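Local coordinates for protein SsfX3 (PDB 3SKV) that probably transfers a salicylyl group onto a tetracycline intermediate, as a GDSL-family acyltransferase of a Streptomyces antibiotic pathway, at residues Arg86-Tyr100 with Leu143-Leu157. The protein carries 1 engineered substitution. Numbering follows the deposited sequence.
Engineered in segment 86-100: His88 (natural residue Cys).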
loop_
_atom_site.group_PDB
_atom_site.type_symbol
_atom_site.label_atom_id
_atom_site.label_comp_id
_atom_site.label_asym_id
_atom_site.label_seq_id
_atom_site.Cartn_x
_atom_site.Cartn_y
_atom_site.Cartn_z
ATOM N N ARG A 86 2.512 9.097 0.226
ATOM C CA ARG A 86 3.233 10.133 -0.501
ATOM C C ARG A 86 2.953 11.534 -0.038
ATOM O O ARG A 86 1.887 11.800 0.503
ATOM C CB ARG A 86 3.281 9.941 -2.030
ATOM C CG ARG A 86 1.970 9.803 -2.665
ATOM C CD ARG A 86 1.601 8.393 -3.026
ATOM N NE ARG A 86 0.296 8.518 -3.647
ATOM C CZ ARG A 86 -0.837 8.118 -3.109
ATOM N NH1 ARG A 86 -0.832 7.360 -2.026
ATOM N NH2 ARG A 86 -1.986 8.397 -3.702
ATOM N N LEU A 87 3.962 12.394 -0.120
ATOM C CA LEU A 87 3.853 13.796 0.236
ATOM C C LEU A 87 3.776 14.613 -1.077
ATOM O O LEU A 87 4.655 14.502 -1.924
ATOM C CB LEU A 87 5.036 14.227 1.135
ATOM C CG LEU A 87 5.122 15.742 1.455
ATOM C CD1 LEU A 87 3.911 16.212 2.281
ATOM C CD2 LEU A 87 6.415 16.085 2.183
ATOM N N HIS A 88 2.690 15.378 -1.258
ATOM C CA HIS A 88 2.491 16.195 -2.449
ATOM C C HIS A 88 2.590 17.663 -2.099
ATOM O O HIS A 88 2.108 18.099 -1.046
ATOM C CB HIS A 88 1.097 15.970 -3.055
ATOM C CG HIS A 88 0.883 14.659 -3.741
ATOM N ND1 HIS A 88 -0.011 14.549 -4.771
ATOM C CD2 HIS A 88 1.391 13.434 -3.473
ATOM C CE1 HIS A 88 -0.002 13.273 -5.135
ATOM N NE2 HIS A 88 0.816 12.559 -4.371
ATOM N N LEU A 89 3.190 18.432 -3.008
ATOM C CA LEU A 89 3.320 19.887 -2.920
ATOM C C LEU A 89 3.594 20.439 -4.299
ATOM O O LEU A 89 4.261 19.785 -5.095
ATOM C CB LEU A 89 4.398 20.381 -1.905
ATOM C CG LEU A 89 5.826 19.883 -2.101
ATOM C CD1 LEU A 89 6.644 20.899 -2.822
ATOM C CD2 LEU A 89 6.489 19.611 -0.778
ATOM N N ARG A 90 3.087 21.631 -4.575
ATOM C CA ARG A 90 3.387 22.314 -5.818
ATOM C C ARG A 90 4.408 23.391 -5.469
ATOM O O ARG A 90 4.237 24.111 -4.473
ATOM C CB ARG A 90 2.135 22.914 -6.459
ATOM C CG ARG A 90 1.123 21.855 -6.917
ATOM C CD ARG A 90 0.082 22.476 -7.853
ATOM N NE ARG A 90 0.721 23.077 -9.021
ATOM C CZ ARG A 90 1.063 22.410 -10.118
ATOM N NH1 ARG A 90 0.759 21.122 -10.241
ATOM N NH2 ARG A 90 1.682 23.031 -11.113
ATOM N N THR A 91 5.501 23.457 -6.239
ATOM C CA THR A 91 6.576 24.439 -6.034
ATOM C C THR A 91 7.331 24.753 -7.314
ATOM O O THR A 91 7.423 23.907 -8.213
ATOM C CB THR A 91 7.551 24.000 -4.897
ATOM O OG1 THR A 91 8.312 25.141 -4.486
ATOM C CG2 THR A 91 8.505 22.845 -5.308
ATOM N N ASP A 92 7.911 25.962 -7.369
ATOM C CA ASP A 92 8.759 26.330 -8.483
ATOM C C ASP A 92 10.251 26.127 -8.114
ATOM O O ASP A 92 11.127 26.361 -8.935
ATOM C CB ASP A 92 8.456 27.755 -8.958
ATOM C CG ASP A 92 8.737 28.910 -8.011
ATOM O OD1 ASP A 92 9.090 28.654 -6.837
ATOM O OD2 ASP A 92 8.514 30.073 -8.417
ATOM N N SER A 93 10.530 25.741 -6.871
ATOM C CA SER A 93 11.876 25.552 -6.329
ATOM C C SER A 93 12.703 24.519 -7.152
ATOM O O SER A 93 12.215 23.431 -7.446
ATOM C CB SER A 93 11.784 25.126 -4.862
ATOM O OG SER A 93 13.036 24.938 -4.224
ATOM N N PRO A 94 13.946 24.858 -7.565
ATOM C CA PRO A 94 14.754 23.879 -8.319
ATOM C C PRO A 94 15.347 22.785 -7.407
ATOM O O PRO A 94 15.959 21.837 -7.899
ATOM C CB PRO A 94 15.829 24.752 -8.967
ATOM C CG PRO A 94 16.039 25.850 -7.985
ATOM C CD PRO A 94 14.698 26.118 -7.340
ATOM N N TRP A 95 15.171 22.921 -6.076
ATOM C CA TRP A 95 15.679 21.941 -5.109
ATOM C C TRP A 95 14.762 21.762 -3.905
ATOM O O TRP A 95 13.923 22.617 -3.615
ATOM C CB TRP A 95 17.118 22.276 -4.656
ATOM C CG TRP A 95 17.268 23.564 -3.910
ATOM C CD1 TRP A 95 17.519 24.791 -4.439
ATOM C CD2 TRP A 95 17.156 23.754 -2.488
ATOM N NE1 TRP A 95 17.582 25.735 -3.436
ATOM C CE2 TRP A 95 17.356 25.129 -2.231
ATOM C CE3 TRP A 95 16.876 22.896 -1.403
ATOM C CZ2 TRP A 95 17.330 25.661 -0.937
ATOM C CZ3 TRP A 95 16.858 23.421 -0.121
ATOM C CH2 TRP A 95 17.076 24.786 0.107
ATOM N N LEU A 96 14.937 20.656 -3.188
ATOM C CA LEU A 96 14.219 20.407 -1.953
ATOM C C LEU A 96 15.061 19.678 -0.963
ATOM O O LEU A 96 15.925 18.867 -1.323
ATOM C CB LEU A 96 12.804 19.782 -2.123
ATOM C CG LEU A 96 12.606 18.297 -2.454
ATOM C CD1 LEU A 96 12.946 17.362 -1.270
ATOM C CD2 LEU A 96 11.170 18.056 -2.767
ATOM N N ALA A 97 14.778 19.923 0.291
ATOM C CA ALA A 97 15.484 19.256 1.385
ATOM C C ALA A 97 14.469 18.811 2.410
ATOM O O ALA A 97 13.501 19.521 2.649
ATOM C CB ALA A 97 16.520 20.185 2.006
ATOM N N VAL A 98 14.640 17.609 2.950
ATOM C CA VAL A 98 13.754 17.044 3.967
ATOM C C VAL A 98 14.598 16.546 5.136
ATOM O O VAL A 98 15.545 15.791 4.930
ATOM C CB VAL A 98 12.831 15.915 3.440
ATOM C CG1 VAL A 98 11.935 15.377 4.560
ATOM C CG2 VAL A 98 11.981 16.385 2.271
ATOM N N ARG A 99 14.261 16.996 6.356
ATOM C CA ARG A 99 14.862 16.553 7.600
ATOM C C ARG A 99 13.982 15.377 8.074
ATOM O O ARG A 99 12.776 15.534 8.305
ATOM C CB ARG A 99 14.943 17.679 8.631
ATOM C CG ARG A 99 15.749 17.250 9.828
ATOM C CD ARG A 99 16.001 18.401 10.748
ATOM N NE ARG A 99 16.404 17.907 12.060
ATOM C CZ ARG A 99 16.151 18.536 13.194
ATOM N NH1 ARG A 99 15.514 19.702 13.186
ATOM N NH2 ARG A 99 16.529 18.009 14.349
ATOM N N TYR A 100 14.589 14.194 8.159
ATOM C CA TYR A 100 13.868 12.971 8.442
ATOM C C TYR A 100 14.576 12.032 9.405
ATOM O O TYR A 100 15.747 12.211 9.764
ATOM C CB TYR A 100 13.617 12.227 7.094
ATOM C CG TYR A 100 14.869 11.585 6.521
ATOM C CD1 TYR A 100 15.770 12.324 5.765
ATOM C CD2 TYR A 100 15.171 10.244 6.768
ATOM C CE1 TYR A 100 16.940 11.746 5.265
ATOM C CE2 TYR A 100 16.333 9.653 6.264
ATOM C CZ TYR A 100 17.219 10.411 5.517
ATOM O OH TYR A 100 18.371 9.836 5.017
ATOM N N LEU A 143 17.954 14.866 3.712
ATOM C CA LEU A 143 17.840 14.424 2.328
ATOM C C LEU A 143 17.897 15.707 1.492
ATOM O O LEU A 143 17.251 16.692 1.842
ATOM C CB LEU A 143 16.450 13.755 2.266
ATOM C CG LEU A 143 15.737 13.402 0.996
ATOM C CD1 LEU A 143 14.760 12.252 1.275
ATOM C CD2 LEU A 143 14.911 14.585 0.494
ATOM N N HIS A 144 18.698 15.721 0.428
ATOM C CA HIS A 144 18.775 16.898 -0.421
ATOM C C HIS A 144 18.688 16.490 -1.859
ATOM O O HIS A 144 19.531 15.735 -2.342
ATOM C CB HIS A 144 20.012 17.765 -0.134
ATOM C CG HIS A 144 20.030 19.028 -0.938
ATOM N ND1 HIS A 144 19.608 20.235 -0.403
ATOM C CD2 HIS A 144 20.391 19.226 -2.228
ATOM C CE1 HIS A 144 19.739 21.126 -1.373
ATOM N NE2 HIS A 144 20.188 20.561 -2.497
ATOM N N VAL A 145 17.639 16.968 -2.538
ATOM C CA VAL A 145 17.392 16.693 -3.949
ATOM C C VAL A 145 17.560 18.007 -4.676
ATOM O O VAL A 145 16.745 18.916 -4.538
ATOM C CB VAL A 145 16.010 16.030 -4.227
ATOM C CG1 VAL A 145 15.863 15.649 -5.699
ATOM C CG2 VAL A 145 15.802 14.815 -3.351
ATOM N N ASP A 146 18.664 18.126 -5.393
ATOM C CA ASP A 146 18.951 19.325 -6.167
ATOM C C ASP A 146 18.715 18.969 -7.604
ATOM O O ASP A 146 18.551 17.801 -7.930
ATOM C CB ASP A 146 20.412 19.774 -5.948
ATOM C CG ASP A 146 20.692 21.247 -6.183
ATOM O OD1 ASP A 146 19.894 21.909 -6.913
ATOM O OD2 ASP A 146 21.733 21.738 -5.678
ATOM N N GLY A 147 18.676 19.970 -8.447
ATOM C CA GLY A 147 18.514 19.773 -9.876
ATOM C C GLY A 147 17.181 19.236 -10.321
ATOM O O GLY A 147 17.134 18.306 -11.119
ATOM N N LEU A 148 16.098 19.798 -9.775
ATOM C CA LEU A 148 14.732 19.484 -10.180
ATOM C C LEU A 148 14.390 20.527 -11.244
ATOM O O LEU A 148 15.011 21.595 -11.233
ATOM C CB LEU A 148 13.733 19.604 -9.002
ATOM C CG LEU A 148 13.828 18.561 -7.900
ATOM C CD1 LEU A 148 12.835 18.850 -6.808
ATOM C CD2 LEU A 148 13.585 17.175 -8.449
ATOM N N PRO A 149 13.413 20.263 -12.149
ATOM C CA PRO A 149 13.052 21.281 -13.149
ATOM C C PRO A 149 12.659 22.619 -12.538
ATOM O O PRO A 149 12.081 22.664 -11.456
ATOM C CB PRO A 149 11.850 20.662 -13.874
ATOM C CG PRO A 149 11.978 19.203 -13.634
ATOM C CD PRO A 149 12.574 19.057 -12.289
ATOM N N ALA A 150 12.981 23.711 -13.237
ATOM C CA ALA A 150 12.592 25.043 -12.799
ATOM C C ALA A 150 11.126 25.235 -13.190
ATOM O O ALA A 150 10.615 24.535 -14.082
ATOM C CB ALA A 150 13.471 26.084 -13.485
ATOM N N GLY A 151 10.452 26.154 -12.520
ATOM C CA GLY A 151 9.056 26.422 -12.837
ATOM C C GLY A 151 8.102 25.625 -11.986
ATOM O O GLY A 151 8.507 24.655 -11.333
ATOM N N ASP A 152 6.827 26.048 -11.981
ATOM C CA ASP A 152 5.782 25.384 -11.217
ATOM C C ASP A 152 5.614 23.931 -11.658
ATOM O O ASP A 152 5.610 23.634 -12.855
ATOM C CB ASP A 152 4.443 26.151 -11.281
ATOM C CG ASP A 152 3.434 25.717 -10.206
ATOM O OD1 ASP A 152 3.861 25.480 -9.027
ATOM O OD2 ASP A 152 2.217 25.664 -10.519
ATOM N N LYS A 153 5.515 23.033 -10.680
ATOM C CA LYS A 153 5.403 21.596 -10.912
ATOM C C LYS A 153 4.844 20.904 -9.686
ATOM O O LYS A 153 5.007 21.393 -8.560
ATOM C CB LYS A 153 6.799 21.001 -11.254
ATOM C CG LYS A 153 7.770 21.009 -10.081
ATOM C CD LYS A 153 9.198 21.231 -10.500
ATOM C CE LYS A 153 10.035 21.621 -9.317
ATOM N NZ LYS A 153 10.406 23.066 -9.377
ATOM N N LEU A 154 4.236 19.731 -9.893
ATOM C CA LEU A 154 3.774 18.922 -8.778
ATOM C C LEU A 154 4.923 18.009 -8.330
ATOM O O LEU A 154 5.475 17.257 -9.132
ATOM C CB LEU A 154 2.513 18.124 -9.156
ATOM C CG LEU A 154 2.042 17.034 -8.160
ATOM C CD1 LEU A 154 1.708 17.602 -6.760
ATOM C CD2 LEU A 154 0.880 16.234 -8.722
ATOM N N VAL A 155 5.271 18.077 -7.048
ATOM C CA VAL A 155 6.310 17.249 -6.451
ATOM C C VAL A 155 5.675 16.168 -5.577
ATOM O O VAL A 155 4.927 16.504 -4.655
ATOM C CB VAL A 155 7.332 18.082 -5.658
ATOM C CG1 VAL A 155 8.464 17.182 -5.136
ATOM C CG2 VAL A 155 7.894 19.214 -6.515
ATOM N N GLU A 156 5.957 14.882 -5.865
ATOM C CA GLU A 156 5.439 13.778 -5.045
ATOM C C GLU A 156 6.633 13.058 -4.463
ATOM O O GLU A 156 7.525 12.615 -5.200
ATOM C CB GLU A 156 4.576 12.765 -5.825
ATOM C CG GLU A 156 3.498 13.333 -6.736
ATOM C CD GLU A 156 2.942 12.372 -7.780
ATOM O OE1 GLU A 156 2.923 11.146 -7.521
ATOM O OE2 GLU A 156 2.497 12.849 -8.850
ATOM N N LEU A 157 6.664 12.967 -3.149
ATOM C CA LEU A 157 7.697 12.245 -2.405
ATOM C C LEU A 157 7.048 10.925 -1.972
ATOM O O LEU A 157 6.143 10.941 -1.129
ATOM C CB LEU A 157 8.115 13.066 -1.161
ATOM C CG LEU A 157 9.380 13.937 -1.252
ATOM C CD1 LEU A 157 9.470 14.696 -2.564
ATOM C CD2 LEU A 157 9.423 14.903 -0.121
HETATM O O HOH W 1 0.847 10.148 -5.811
HETATM O O HOH W 2 12.069 27.691 -10.847
#
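Lys153 and Ser93 meet where two loops lie against each other: the lysine NZ gives a 2.7 Å hydrogen bond to Ser93 O, from above the carbonyl plane. The same ammonium bonds Pro149 O and Gly151 O, so backbone oxygens of both loops share one buried charge. A leucine in place of Lys153 would probably leave these carbonyls without their common donor and the two loops less firmly joined. At the neighbouring Asp152, Arg90 closes a salt bridge, NH2 to Asp152 OD2 at 2.8 Å; the oxygen lies in the guanidinium plane but is approached from above the carboxylate. Water 1 links Arg86 NE, His88 NE2 and Glu156 OE1; Arg86 also bonds Gly84 O and forms a salt bridge to Asp219. The engineered His88, whose ND1 bonds Asp181, takes Glu156 CG over its ring face, a CH-pi contact 3.8 Å from the centroid.

Strand 86-91 runs antiparallel to 153-157, and 96-100 to 143-145, each pair within its own sheet, while the loops bridge from sheet to sheet in the N-terminal jelly roll. Between the sheets, a chi1 of 77°, which wedges Leu96 CG between backbone N and C, turns CD2 toward Val155 CG1 at 3.7 Å and Leu157 CD1, while CD1 rests on Leu143 CD2. Val98 CG2 meets Leu157 CD2 at 3.8 Å. On the opposite face of the sheet from Leu96, His144 lies nearly parallel to Trp95, slid aside with little overlap.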